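Local structure of diaminopimelate decarboxylase (4XG1) at residues L131-N135 with A186-L192; A145-I151 with L192-D198; S233-G239 with L269-P275. The protein probably catalyses the pyridoxal 5'-phosphate-dependent decarboxylation of meso-2,6-diaminopimelate to L-lysine, the last step of lysine biosynthesis by the diaminopimelate pathway. Residues are numbered along the deposited sequence.

Interaction 1: residues L131-N135 with A186-L192; sequences LYRIN and ASDLEFL. With K (potassium ion), chain O.
This helix-to-loop contact sits in the outer layer of the barrel, where helix 128-140 meets helix 179-188 and the loop leading into strand 192-198. Residues 131-135 are regular helix, with Asn135 N bonded to Leu131 O (3.0 Å); Ala186 and Ser187 are helical, and the chain is extended at Leu189 (-90/139). The CA atoms lie 6.9 Å apart at Leu131-Ala186 but 5.2 Å at Asn135-Phe191. There Asn135, chi1 t, brings OD1 within 2.9 Å of Phe191 N, a hydrogen bond tying the loop to the helix. The two helices belong to successive beta/alpha units of the TIM barrel and pack side by side. Beneath the bond lies an apolar patch: Leu131 CD2 meets Leu192 CD1 (3.7 Å), Ile134 CG2 meets Leu192 CD2 (3.6 Å), and Leu131 CB approaches Leu189 CD1 (4.3 Å). The turn wraps a potassium ion, K, bound by Ser187 O (3.1 Å), Leu189 O (3.1 Å), Leu192 O (3.0 Å) and water 1 (2.6 Å). Arg133 forms a salt bridge to Glu291 of the second subunit.

Interaction 2: residues A145-I151 with L192-D198; sequences APISIRI and LEIKGVD. With K (potassium ion), chain O.
Strands 145-151 and 192-198 run parallel, their axes 4.5 Å apart and crossing at -18°. Ala145 pairs with Leu192 and Ile147 with Ile194, but farther on Arg150 pairs with Asp198: the second strand carries one extra residue, a beta bulge at Lys195 (-114/-25). There Ile147 O accepts from Lys195 N (2.9 Å) and, weakly, from Gly196 N (3.4 Å). Regular bonds flank it, among them Glu193 N to Ala145 O (2.9 Å) and Ile151 N to Asp198 O (2.7 Å). Leu192 O binds K (3.0 Å), and Ile194 N donates to the K-bound water 1 (3.2 Å). Ala145 CB touches Leu192 CD2 (4.0 Å) and Ile147 CD1 touches Ile194 CG1 (4.1 Å) on the face covered by helices 128-140 and 179-188. The other face carries Ser148, Arg150 and Asp198; a CB on Gly196 would clash with Ser148 OG. The extended, all-trans Arg150 is salt-bridged to Glu126 and ends near LLP. These are neighbouring parallel strands of a TIM barrel, their C-terminal ends facing the active site.

Interaction 3: residues S233-G239 with L269-P275; sequences SHLDLGG and LKLIFEP. With LLP ((2S)-2-amino-6-[[3-hydroxy-2-methyl-5-(phosphonooxymethyl)pyridin-4-yl]methylideneamino]hexanoic acid), chain T.
Ile272, Leu235 and Glu274 give up much of their surface to this pairing of parallel strands 234-236 and 270-273, whose axes approach to 4.6 Å and cross at -24°. Ile272 is in the last pair of the register, opposite Asp236 (CA atoms 4.3 Å apart), after His234 with Lys270 and Leu235 with Leu271. The backbone of Ile272 hydrogen-bonds in both directions: Ile272 N donates to Leu235 O (2.8 Å), and Ile272 O accepts from Leu237 N (2.8 Å). With chi1 m and chi2 t, its CD1 lies over the His234 ring, 3.8 Å from the centroid, a CH-pi contact. Leu235 N, in turn, donates to Lys270 O (2.8 Å). On the opposite face of the sheet from Ile272, Leu235 (chi1 t, chi2 p) sets CD2 3.8 Å from Leu271 CD2 and CB 3.8 Å from Leu269 CD2, beneath helix 209-227. The two strands and helix 253-262 between them form a right-handed beta-alpha-beta crossover, the repeating unit of a TIM barrel, and the loops that follow the two strands enter the cofactor site. There Glu274 N donates to Gly238 O (2.9 Å), while Gly238 N closes an Asx turn on Asp236 OD1 (2.9 Å). Gly238 has positive phi, and a CB on Gly239 would clash with Glu274 O. Glu274 (chi1 m, chi2 t) places OE2 2.7 Å from Asp236 OD2. Glu274 OE1 lies 2.9 Å from pyridine N1 of LLP, an acid at the pyridine nitrogen as in other fold-type III decarboxylases. Gly239 CA approaches phosphate oxygen OP3 of LLP at 3.7 Å, and Pro275 CA approaches it at 3.9 Å.

In the fold
The three contacts trace one TIM barrel from its outer layer to its cofactor site. Interaction 1 is partly exposed and joins helix to loop through apolar side chains and one side-chain hydrogen bond. Interactions 2 and 3 are buried strand pairings held mainly by backbone bonds. Leu192 belongs to interactions 1 and 2, as do the potassium ion and water 1, while Phe191 O probably accepts a hydrogen bond from Ala145 N. Interaction 2 continues into interaction 3 because strands 192-198 and 234-236 are neighbours: Val197 O lies 2.7 Å from Asp236 N. Toward the cofactor the chemistry becomes acidic, with Asp198, Asp236 and Glu274 clustered; interactions 1 and 3 do not touch, their nearest atoms being about 11 Å apart.

Interaction 1: residues L131-N135 with A186-L192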
loop_
_atom_site.group_PDB
_atom_site.type_symbol
_atom_site.label_atom_id
_atom_site.label_comp_id
_atom_site.label_asym_id
_atom_site.label_seq_id
_atom_site.Cartn_x
_atom_site.Cartn_y
_atom_site.Cartn_z
ATOM N N LEU B 131 -19.461 -21.345 -2.016
ATOM C CA LEU B 131 -20.035 -22.441 -2.791
ATOM C C LEU B 131 -21.408 -22.064 -3.336
ATOM O O LEU B 131 -21.677 -22.248 -4.496
ATOM C CB LEU B 131 -20.162 -23.700 -1.966
ATOM C CG LEU B 131 -18.902 -24.493 -1.695
ATOM C CD1 LEU B 131 -19.255 -25.625 -0.760
ATOM C CD2 LEU B 131 -18.247 -25.066 -2.914
ATOM N N TYR B 132 -22.277 -21.546 -2.495
ATOM C CA TYR B 132 -23.631 -21.232 -2.942
ATOM C C TYR B 132 -23.591 -20.148 -3.988
ATOM O O TYR B 132 -24.373 -20.162 -4.932
ATOM C CB TYR B 132 -24.547 -20.844 -1.757
ATOM C CG TYR B 132 -24.822 -22.027 -0.814
ATOM C CD1 TYR B 132 -25.462 -23.184 -1.283
ATOM C CD2 TYR B 132 -24.415 -22.006 0.527
ATOM C CE1 TYR B 132 -25.690 -24.274 -0.450
ATOM C CE2 TYR B 132 -24.644 -23.097 1.368
ATOM C CZ TYR B 132 -25.277 -24.226 0.867
ATOM O OH TYR B 132 -25.523 -25.298 1.683
ATOM N N ARG B 133 -22.704 -19.178 -3.801
ATOM C CA ARG B 133 -22.629 -18.064 -4.711
ATOM C C ARG B 133 -22.170 -18.558 -6.076
ATOM O O ARG B 133 -22.707 -18.166 -7.099
ATOM C CB ARG B 133 -21.690 -17.000 -4.182
ATOM C CG ARG B 133 -21.512 -15.866 -5.175
ATOM C CD ARG B 133 -20.671 -14.732 -4.630
ATOM N NE ARG B 133 -21.398 -13.944 -3.663
ATOM C CZ ARG B 133 -20.925 -12.855 -3.081
ATOM N NH1 ARG B 133 -19.723 -12.431 -3.362
ATOM N NH2 ARG B 133 -21.666 -12.189 -2.233
ATOM N N ILE B 134 -21.174 -19.422 -6.083
ATOM C CA ILE B 134 -20.631 -19.880 -7.324
ATOM C C ILE B 134 -21.699 -20.664 -8.040
ATOM O O ILE B 134 -22.006 -20.394 -9.204
ATOM C CB ILE B 134 -19.392 -20.752 -7.120
ATOM C CG1 ILE B 134 -18.247 -19.880 -6.602
ATOM C CG2 ILE B 134 -18.976 -21.425 -8.424
ATOM C CD1 ILE B 134 -16.967 -20.634 -6.301
ATOM N N ASN B 135 -22.259 -21.641 -7.339
ATOM C CA ASN B 135 -23.291 -22.492 -7.887
ATOM C C ASN B 135 -24.419 -21.647 -8.445
ATOM O O ASN B 135 -24.949 -21.941 -9.528
ATOM C CB ASN B 135 -23.833 -23.413 -6.816
ATOM C CG ASN B 135 -24.867 -24.384 -7.352
ATOM O OD1 ASN B 135 -24.541 -25.342 -8.058
ATOM N ND2 ASN B 135 -26.124 -24.126 -7.030
ATOM N N ALA B 186 -20.865 -29.632 -1.746
ATOM C CA ALA B 186 -20.456 -29.333 -3.098
ATOM C C ALA B 186 -20.975 -30.394 -4.058
ATOM O O ALA B 186 -21.512 -30.063 -5.116
ATOM C CB ALA B 186 -18.938 -29.251 -3.190
ATOM N N SER B 187 -20.764 -31.668 -3.710
ATOM C CA SER B 187 -21.246 -32.798 -4.526
ATOM C C SER B 187 -22.752 -32.645 -4.766
ATOM O O SER B 187 -23.219 -32.746 -5.886
ATOM C CB SER B 187 -20.966 -34.140 -3.865
ATOM O OG SER B 187 -21.914 -34.330 -2.853
ATOM N N ASP B 188 -23.495 -32.333 -3.716
ATOM C CA ASP B 188 -24.940 -32.124 -3.829
ATOM C C ASP B 188 -25.324 -30.949 -4.705
ATOM O O ASP B 188 -26.492 -30.804 -5.072
ATOM C CB ASP B 188 -25.583 -31.920 -2.444
ATOM C CG ASP B 188 -25.607 -33.202 -1.601
ATOM O OD1 ASP B 188 -25.402 -34.320 -2.161
ATOM O OD2 ASP B 188 -25.840 -33.067 -0.368
ATOM N N LEU B 189 -24.385 -30.063 -4.991
ATOM C CA LEU B 189 -24.722 -28.918 -5.804
ATOM C C LEU B 189 -24.496 -29.271 -7.251
ATOM O O LEU B 189 -23.484 -29.932 -7.631
ATOM C CB LEU B 189 -23.954 -27.679 -5.365
ATOM C CG LEU B 189 -24.429 -27.174 -3.998
ATOM C CD1 LEU B 189 -23.356 -26.298 -3.364
ATOM C CD2 LEU B 189 -25.754 -26.442 -4.097
ATOM N N GLU B 190 -25.472 -28.804 -8.029
ATOM C CA GLU B 190 -25.732 -29.305 -9.369
ATOM C C GLU B 190 -24.820 -28.662 -10.353
ATOM O O GLU B 190 -24.311 -29.319 -11.253
ATOM C CB GLU B 190 -27.148 -28.969 -9.785
ATOM C CG GLU B 190 -27.764 -29.907 -10.803
ATOM C CD GLU B 190 -29.119 -29.385 -11.264
ATOM O OE1 GLU B 190 -29.727 -28.551 -10.543
ATOM O OE2 GLU B 190 -29.575 -29.799 -12.349
ATOM N N PHE B 191 -24.619 -27.352 -10.167
ATOM C CA PHE B 191 -23.826 -26.536 -11.078
ATOM C C PHE B 191 -22.366 -26.367 -10.656
ATOM O O PHE B 191 -21.635 -25.576 -11.260
ATOM C CB PHE B 191 -24.560 -25.221 -11.314
ATOM C CG PHE B 191 -25.819 -25.414 -12.102
ATOM C CD1 PHE B 191 -25.749 -25.603 -13.481
ATOM C CD2 PHE B 191 -27.056 -25.513 -11.475
ATOM C CE1 PHE B 191 -26.897 -25.818 -14.217
ATOM C CE2 PHE B 191 -28.208 -25.734 -12.209
ATOM C CZ PHE B 191 -28.128 -25.882 -13.584
ATOM N N LEU B 192 -21.933 -27.175 -9.681
ATOM C CA LEU B 192 -20.529 -27.281 -9.327
ATOM C C LEU B 192 -20.014 -28.609 -9.710
ATOM O O LEU B 192 -20.764 -29.563 -9.744
ATOM C CB LEU B 192 -20.343 -27.121 -7.824
ATOM C CG LEU B 192 -20.992 -25.912 -7.161
ATOM C CD1 LEU B 192 -20.566 -25.852 -5.702
ATOM C CD2 LEU B 192 -20.653 -24.609 -7.873
HETATM K K K O . -21.084 -31.926 -8.004
HETATM O O HOH W 1 -18.841 -33.291 -8.355
#

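Interaction 2: residues A145-I151 with L192-D198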
loop_
_atom_site.group_PDB
_atom_site.type_symbol
_atom_site.label_atom_id
_atom_site.label_comp_id
_atom_site.label_asym_id
_atom_site.label_seq_id
_atom_site.Cartn_x
_atom_site.Cartn_y
_atom_site.Cartn_z
ATOM N N ALA B 145 -19.258 -25.247 -12.718
ATOM C CA ALA B 145 -18.080 -24.554 -12.170
ATOM C C ALA B 145 -17.131 -25.515 -11.550
ATOM O O ALA B 145 -17.504 -26.193 -10.638
ATOM C CB ALA B 145 -18.535 -23.540 -11.138
ATOM N N PRO B 146 -15.898 -25.594 -12.046
ATOM C CA PRO B 146 -14.940 -26.516 -11.466
ATOM C C PRO B 146 -14.411 -25.968 -10.159
ATOM O O PRO B 146 -14.106 -24.786 -10.082
ATOM C CB PRO B 146 -13.811 -26.591 -12.511
ATOM C CG PRO B 146 -13.913 -25.342 -13.275
ATOM C CD PRO B 146 -15.353 -24.901 -13.223
ATOM N N ILE B 147 -14.292 -26.804 -9.135
ATOM C CA ILE B 147 -13.964 -26.303 -7.795
ATOM C C ILE B 147 -13.081 -27.221 -6.976
ATOM O O ILE B 147 -13.191 -28.444 -7.086
ATOM C CB ILE B 147 -15.210 -25.984 -6.985
ATOM C CG1 ILE B 147 -15.936 -27.262 -6.570
ATOM C CG2 ILE B 147 -16.150 -25.063 -7.724
ATOM C CD1 ILE B 147 -15.717 -27.611 -5.112
ATOM N N SER B 148 -12.152 -26.627 -6.230
ATOM C CA SER B 148 -11.518 -27.272 -5.104
ATOM C C SER B 148 -11.970 -26.557 -3.860
ATOM O O SER B 148 -12.555 -25.475 -3.915
ATOM C CB SER B 148 -10.016 -27.212 -5.145
ATOM O OG SER B 148 -9.515 -27.501 -6.426
ATOM N N ILE B 149 -11.689 -27.168 -2.721
ATOM C CA ILE B 149 -11.886 -26.512 -1.468
ATOM C C ILE B 149 -10.521 -26.258 -0.929
ATOM O O ILE B 149 -9.656 -27.128 -0.976
ATOM C CB ILE B 149 -12.648 -27.369 -0.471
ATOM C CG1 ILE B 149 -13.941 -27.938 -1.095
ATOM C CG2 ILE B 149 -12.990 -26.561 0.793
ATOM C CD1 ILE B 149 -15.041 -26.926 -1.247
ATOM N N ARG B 150 -10.312 -25.041 -0.453
ATOM C CA ARG B 150 -9.095 -24.719 0.287
ATOM C C ARG B 150 -9.238 -25.270 1.724
ATOM O O ARG B 150 -10.122 -24.842 2.497
ATOM C CB ARG B 150 -8.837 -23.219 0.332
ATOM C CG ARG B 150 -7.480 -22.874 0.931
ATOM C CD ARG B 150 -7.284 -21.366 1.030
ATOM N NE ARG B 150 -6.028 -21.050 1.661
ATOM C CZ ARG B 150 -5.514 -19.841 1.748
ATOM N NH1 ARG B 150 -6.116 -18.813 1.204
ATOM N NH2 ARG B 150 -4.370 -19.677 2.381
ATOM N N ILE B 151 -8.351 -26.199 2.048
ATOM C CA ILE B 151 -8.402 -26.926 3.262
ATOM C C ILE B 151 -7.247 -26.528 4.138
ATOM O O ILE B 151 -6.143 -26.270 3.670
ATOM C CB ILE B 151 -8.264 -28.441 2.991
ATOM C CG1 ILE B 151 -9.447 -28.941 2.192
ATOM C CG2 ILE B 151 -8.122 -29.237 4.291
ATOM C CD1 ILE B 151 -10.775 -28.639 2.842
ATOM N N LEU B 192 -21.933 -27.175 -9.681
ATOM C CA LEU B 192 -20.529 -27.281 -9.327
ATOM C C LEU B 192 -20.014 -28.609 -9.710
ATOM O O LEU B 192 -20.764 -29.563 -9.744
ATOM C CB LEU B 192 -20.343 -27.121 -7.824
ATOM C CG LEU B 192 -20.992 -25.912 -7.161
ATOM C CD1 LEU B 192 -20.566 -25.852 -5.702
ATOM C CD2 LEU B 192 -20.653 -24.609 -7.873
ATOM N N GLU B 193 -18.715 -28.708 -9.911
ATOM C CA GLU B 193 -18.113 -29.937 -10.251
ATOM C C GLU B 193 -16.781 -30.042 -9.537
ATOM O O GLU B 193 -15.796 -29.387 -9.895
ATOM C CB GLU B 193 -17.927 -30.048 -11.758
ATOM C CG GLU B 193 -17.318 -31.382 -12.186
ATOM C CD GLU B 193 -17.063 -31.489 -13.680
ATOM O OE1 GLU B 193 -17.662 -30.705 -14.457
ATOM O OE2 GLU B 193 -16.287 -32.381 -14.071
ATOM N N ILE B 194 -16.721 -30.952 -8.586
ATOM C CA ILE B 194 -15.529 -31.141 -7.796
ATOM C C ILE B 194 -14.372 -31.638 -8.646
ATOM O O ILE B 194 -14.440 -32.717 -9.230
ATOM C CB ILE B 194 -15.812 -32.117 -6.654
ATOM C CG1 ILE B 194 -16.855 -31.506 -5.707
ATOM C CG2 ILE B 194 -14.530 -32.445 -5.914
ATOM C CD1 ILE B 194 -17.584 -32.488 -4.798
ATOM N N LYS B 195 -13.296 -30.859 -8.702
ATOM C CA LYS B 195 -12.098 -31.271 -9.435
ATOM C C LYS B 195 -10.899 -31.502 -8.580
ATOM O O LYS B 195 -9.994 -32.257 -8.984
ATOM C CB LYS B 195 -11.718 -30.221 -10.481
ATOM C CG LYS B 195 -12.861 -29.884 -11.430
ATOM C CD LYS B 195 -13.231 -31.061 -12.326
ATOM C CE LYS B 195 -12.367 -31.090 -13.565
ATOM N NZ LYS B 195 -12.711 -32.283 -14.387
ATOM N N GLY B 196 -10.847 -30.865 -7.406
ATOM C CA GLY B 196 -9.596 -30.883 -6.668
ATOM C C GLY B 196 -9.651 -30.608 -5.202
ATOM O O GLY B 196 -10.704 -30.364 -4.617
ATOM N N VAL B 197 -8.465 -30.685 -4.609
ATOM C CA VAL B 197 -8.236 -30.250 -3.242
ATOM C C VAL B 197 -7.128 -29.213 -3.245
ATOM O O VAL B 197 -6.090 -29.374 -3.917
ATOM C CB VAL B 197 -7.863 -31.454 -2.371
ATOM C CG1 VAL B 197 -7.199 -31.029 -1.056
ATOM C CG2 VAL B 197 -9.123 -32.242 -2.072
ATOM N N ASP B 198 -7.312 -28.180 -2.436
ATOM C CA ASP B 198 -6.378 -27.051 -2.402
ATOM C C ASP B 198 -5.953 -26.671 -0.983
ATOM O O ASP B 198 -6.703 -26.844 -0.019
ATOM C CB ASP B 198 -7.064 -25.852 -3.077
ATOM C CG ASP B 198 -6.321 -24.553 -2.876
ATOM O OD1 ASP B 198 -5.180 -24.412 -3.404
ATOM O OD2 ASP B 198 -6.897 -23.692 -2.172
HETATM K K K O . -21.084 -31.926 -8.004
HETATM O O HOH W 1 -18.841 -33.291 -8.355
#

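Interaction 3: residues S233-G239 with L269-P275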
loop_
_atom_site.group_PDB
_atom_site.type_symbol
_atom_site.label_atom_id
_atom_site.label_comp_id
_atom_site.label_asym_id
_atom_site.label_seq_id
_atom_site.Cartn_x
_atom_site.Cartn_y
_atom_site.Cartn_z
ATOM N N SER B 233 -9.289 -34.935 -9.096
ATOM C CA SER B 233 -8.415 -34.934 -10.292
ATOM C C SER B 233 -7.063 -34.271 -10.047
ATOM O O SER B 233 -6.051 -34.629 -10.692
ATOM C CB SER B 233 -9.104 -34.227 -11.454
ATOM O OG SER B 233 -10.499 -34.487 -11.430
ATOM N N HIS B 234 -7.041 -33.284 -9.138
ATOM C CA HIS B 234 -5.773 -32.588 -8.789
ATOM C C HIS B 234 -5.705 -32.132 -7.333
ATOM O O HIS B 234 -6.726 -31.966 -6.652
ATOM C CB HIS B 234 -5.527 -31.389 -9.721
ATOM C CG HIS B 234 -6.530 -30.287 -9.570
ATOM N ND1 HIS B 234 -6.444 -29.331 -8.577
ATOM C CD2 HIS B 234 -7.654 -29.995 -10.279
ATOM C CE1 HIS B 234 -7.481 -28.515 -8.661
ATOM N NE2 HIS B 234 -8.222 -28.887 -9.695
ATOM N N LEU B 235 -4.467 -31.955 -6.895
ATOM C CA LEU B 235 -4.152 -31.456 -5.576
ATOM C C LEU B 235 -3.267 -30.231 -5.702
ATOM O O LEU B 235 -2.155 -30.304 -6.262
ATOM C CB LEU B 235 -3.381 -32.508 -4.796
ATOM C CG LEU B 235 -2.893 -32.071 -3.408
ATOM C CD1 LEU B 235 -4.058 -31.875 -2.459
ATOM C CD2 LEU B 235 -1.923 -33.110 -2.886
ATOM N N ASP B 236 -3.769 -29.112 -5.187
ATOM C CA ASP B 236 -3.083 -27.822 -5.272
ATOM C C ASP B 236 -2.426 -27.512 -3.915
ATOM O O ASP B 236 -3.094 -27.349 -2.898
ATOM C CB ASP B 236 -4.125 -26.749 -5.650
ATOM C CG ASP B 236 -3.495 -25.370 -5.922
ATOM O OD1 ASP B 236 -2.478 -24.993 -5.303
ATOM O OD2 ASP B 236 -4.100 -24.613 -6.692
ATOM N N LEU B 237 -1.118 -27.436 -3.913
ATOM C CA LEU B 237 -0.360 -27.215 -2.696
ATOM C C LEU B 237 0.035 -25.760 -2.385
ATOM O O LEU B 237 0.848 -25.499 -1.505
ATOM C CB LEU B 237 0.900 -28.070 -2.762
ATOM C CG LEU B 237 0.568 -29.551 -2.767
ATOM C CD1 LEU B 237 1.830 -30.369 -3.000
ATOM C CD2 LEU B 237 -0.113 -29.958 -1.457
ATOM N N GLY B 238 -0.560 -24.814 -3.100
ATOM C CA GLY B 238 -0.339 -23.409 -2.864
ATOM C C GLY B 238 1.088 -23.021 -3.111
ATOM O O GLY B 238 1.813 -23.710 -3.852
ATOM N N GLY B 239 1.473 -21.876 -2.553
ATOM C CA GLY B 239 2.840 -21.377 -2.629
ATOM C C GLY B 239 3.414 -21.427 -1.231
ATOM O O GLY B 239 3.052 -22.324 -0.459
ATOM N N LEU B 269 -1.882 -38.623 -9.292
ATOM C CA LEU B 269 -2.670 -37.417 -8.996
ATOM C C LEU B 269 -1.918 -36.174 -9.419
ATOM O O LEU B 269 -0.720 -36.023 -9.134
ATOM C CB LEU B 269 -2.992 -37.312 -7.518
ATOM C CG LEU B 269 -4.050 -36.245 -7.207
ATOM C CD1 LEU B 269 -5.409 -36.557 -7.801
ATOM C CD2 LEU B 269 -4.194 -36.074 -5.717
ATOM N N LYS B 270 -2.640 -35.275 -10.073
ATOM C CA LYS B 270 -2.009 -34.106 -10.643
ATOM C C LYS B 270 -1.706 -33.084 -9.563
ATOM O O LYS B 270 -2.589 -32.696 -8.807
ATOM C CB LYS B 270 -2.919 -33.458 -11.685
ATOM C CG LYS B 270 -2.171 -32.482 -12.576
ATOM C CD LYS B 270 -3.111 -31.725 -13.480
ATOM C CE LYS B 270 -2.372 -31.062 -14.606
ATOM N NZ LYS B 270 -3.295 -30.238 -15.420
ATOM N N LEU B 271 -0.468 -32.628 -9.536
ATOM C CA LEU B 271 -0.058 -31.634 -8.556
ATOM C C LEU B 271 0.013 -30.200 -9.115
ATOM O O LEU B 271 0.703 -29.940 -10.106
ATOM C CB LEU B 271 1.304 -31.998 -7.984
ATOM C CG LEU B 271 1.362 -33.221 -7.081
ATOM C CD1 LEU B 271 2.802 -33.419 -6.671
ATOM C CD2 LEU B 271 0.447 -33.089 -5.880
ATOM N N ILE B 272 -0.724 -29.297 -8.479
ATOM C CA ILE B 272 -0.670 -27.897 -8.812
ATOM C C ILE B 272 0.090 -27.142 -7.744
ATOM O O ILE B 272 -0.139 -27.325 -6.554
ATOM C CB ILE B 272 -2.079 -27.322 -9.017
ATOM C CG1 ILE B 272 -2.680 -27.911 -10.298
ATOM C CG2 ILE B 272 -2.021 -25.798 -9.144
ATOM C CD1 ILE B 272 -4.139 -27.601 -10.508
ATOM N N PHE B 273 1.006 -26.297 -8.187
ATOM C CA PHE B 273 1.773 -25.399 -7.322
ATOM C C PHE B 273 1.561 -23.936 -7.688
ATOM O O PHE B 273 1.457 -23.571 -8.857
ATOM C CB PHE B 273 3.259 -25.678 -7.468
ATOM C CG PHE B 273 3.618 -27.086 -7.223
ATOM C CD1 PHE B 273 3.533 -28.029 -8.237
ATOM C CD2 PHE B 273 4.054 -27.484 -5.968
ATOM C CE1 PHE B 273 3.869 -29.341 -8.006
ATOM C CE2 PHE B 273 4.397 -28.804 -5.736
ATOM C CZ PHE B 273 4.296 -29.727 -6.756
ATOM N N GLU B 274 1.566 -23.087 -6.664
ATOM C CA GLU B 274 1.240 -21.671 -6.815
ATOM C C GLU B 274 2.336 -20.767 -6.304
ATOM O O GLU B 274 2.081 -19.878 -5.535
ATOM C CB GLU B 274 -0.041 -21.378 -6.061
ATOM C CG GLU B 274 -1.279 -22.107 -6.537
ATOM C CD GLU B 274 -2.484 -21.822 -5.667
ATOM O OE1 GLU B 274 -2.318 -21.336 -4.526
ATOM O OE2 GLU B 274 -3.621 -22.054 -6.099
ATOM N N PRO B 275 3.590 -21.011 -6.701
ATOM C CA PRO B 275 4.611 -20.160 -6.137
ATOM C C PRO B 275 4.555 -18.691 -6.648
ATOM O O PRO B 275 4.283 -18.451 -7.814
ATOM C CB PRO B 275 5.904 -20.832 -6.615
ATOM C CG PRO B 275 5.524 -21.430 -7.917
ATOM C CD PRO B 275 4.144 -21.937 -7.697
HETATM N N1 LLP T . -1.457 -18.932 -3.211
HETATM C C2 LLP T . -2.269 -18.298 -2.356
HETATM C "C2'" LLP T . -3.683 -18.790 -2.185
HETATM C C3 LLP T . -1.738 -17.124 -1.638
HETATM O O3 LLP T . -2.510 -16.467 -0.741
HETATM C C4 LLP T . -0.349 -16.710 -1.861
HETATM C "C4'" LLP T . 0.290 -15.556 -1.155
HETATM C C5 LLP T . 0.447 -17.492 -2.828
HETATM C C6 LLP T . -0.173 -18.558 -3.465
HETATM C "C5'" LLP T . 1.874 -17.160 -3.166
HETATM O OP4 LLP T . 2.711 -17.219 -2.079
HETATM P P LLP T . 4.295 -16.990 -2.169
HETATM O OP1 LLP T . 4.434 -15.720 -2.996
HETATM O OP2 LLP T . 4.841 -16.985 -0.722
HETATM O OP3 LLP T . 4.925 -18.271 -2.747
HETATM N N LLP T . 2.658 -9.134 0.932
HETATM C CA LLP T . 3.420 -10.246 1.634
HETATM C CB LLP T . 3.254 -11.574 0.904
HETATM C CG LLP T . 2.173 -12.500 1.429
HETATM C CD LLP T . 1.287 -13.037 0.328
HETATM C CE LLP T . 0.356 -14.132 0.880
HETATM N NZ LLP T . -0.446 -14.918 -0.081
HETATM C C LLP T . 4.892 -9.914 1.605
HETATM O O LLP T . 5.317 -8.947 0.997
HETATM O OXT LLP T . 5.728 -10.601 2.169
#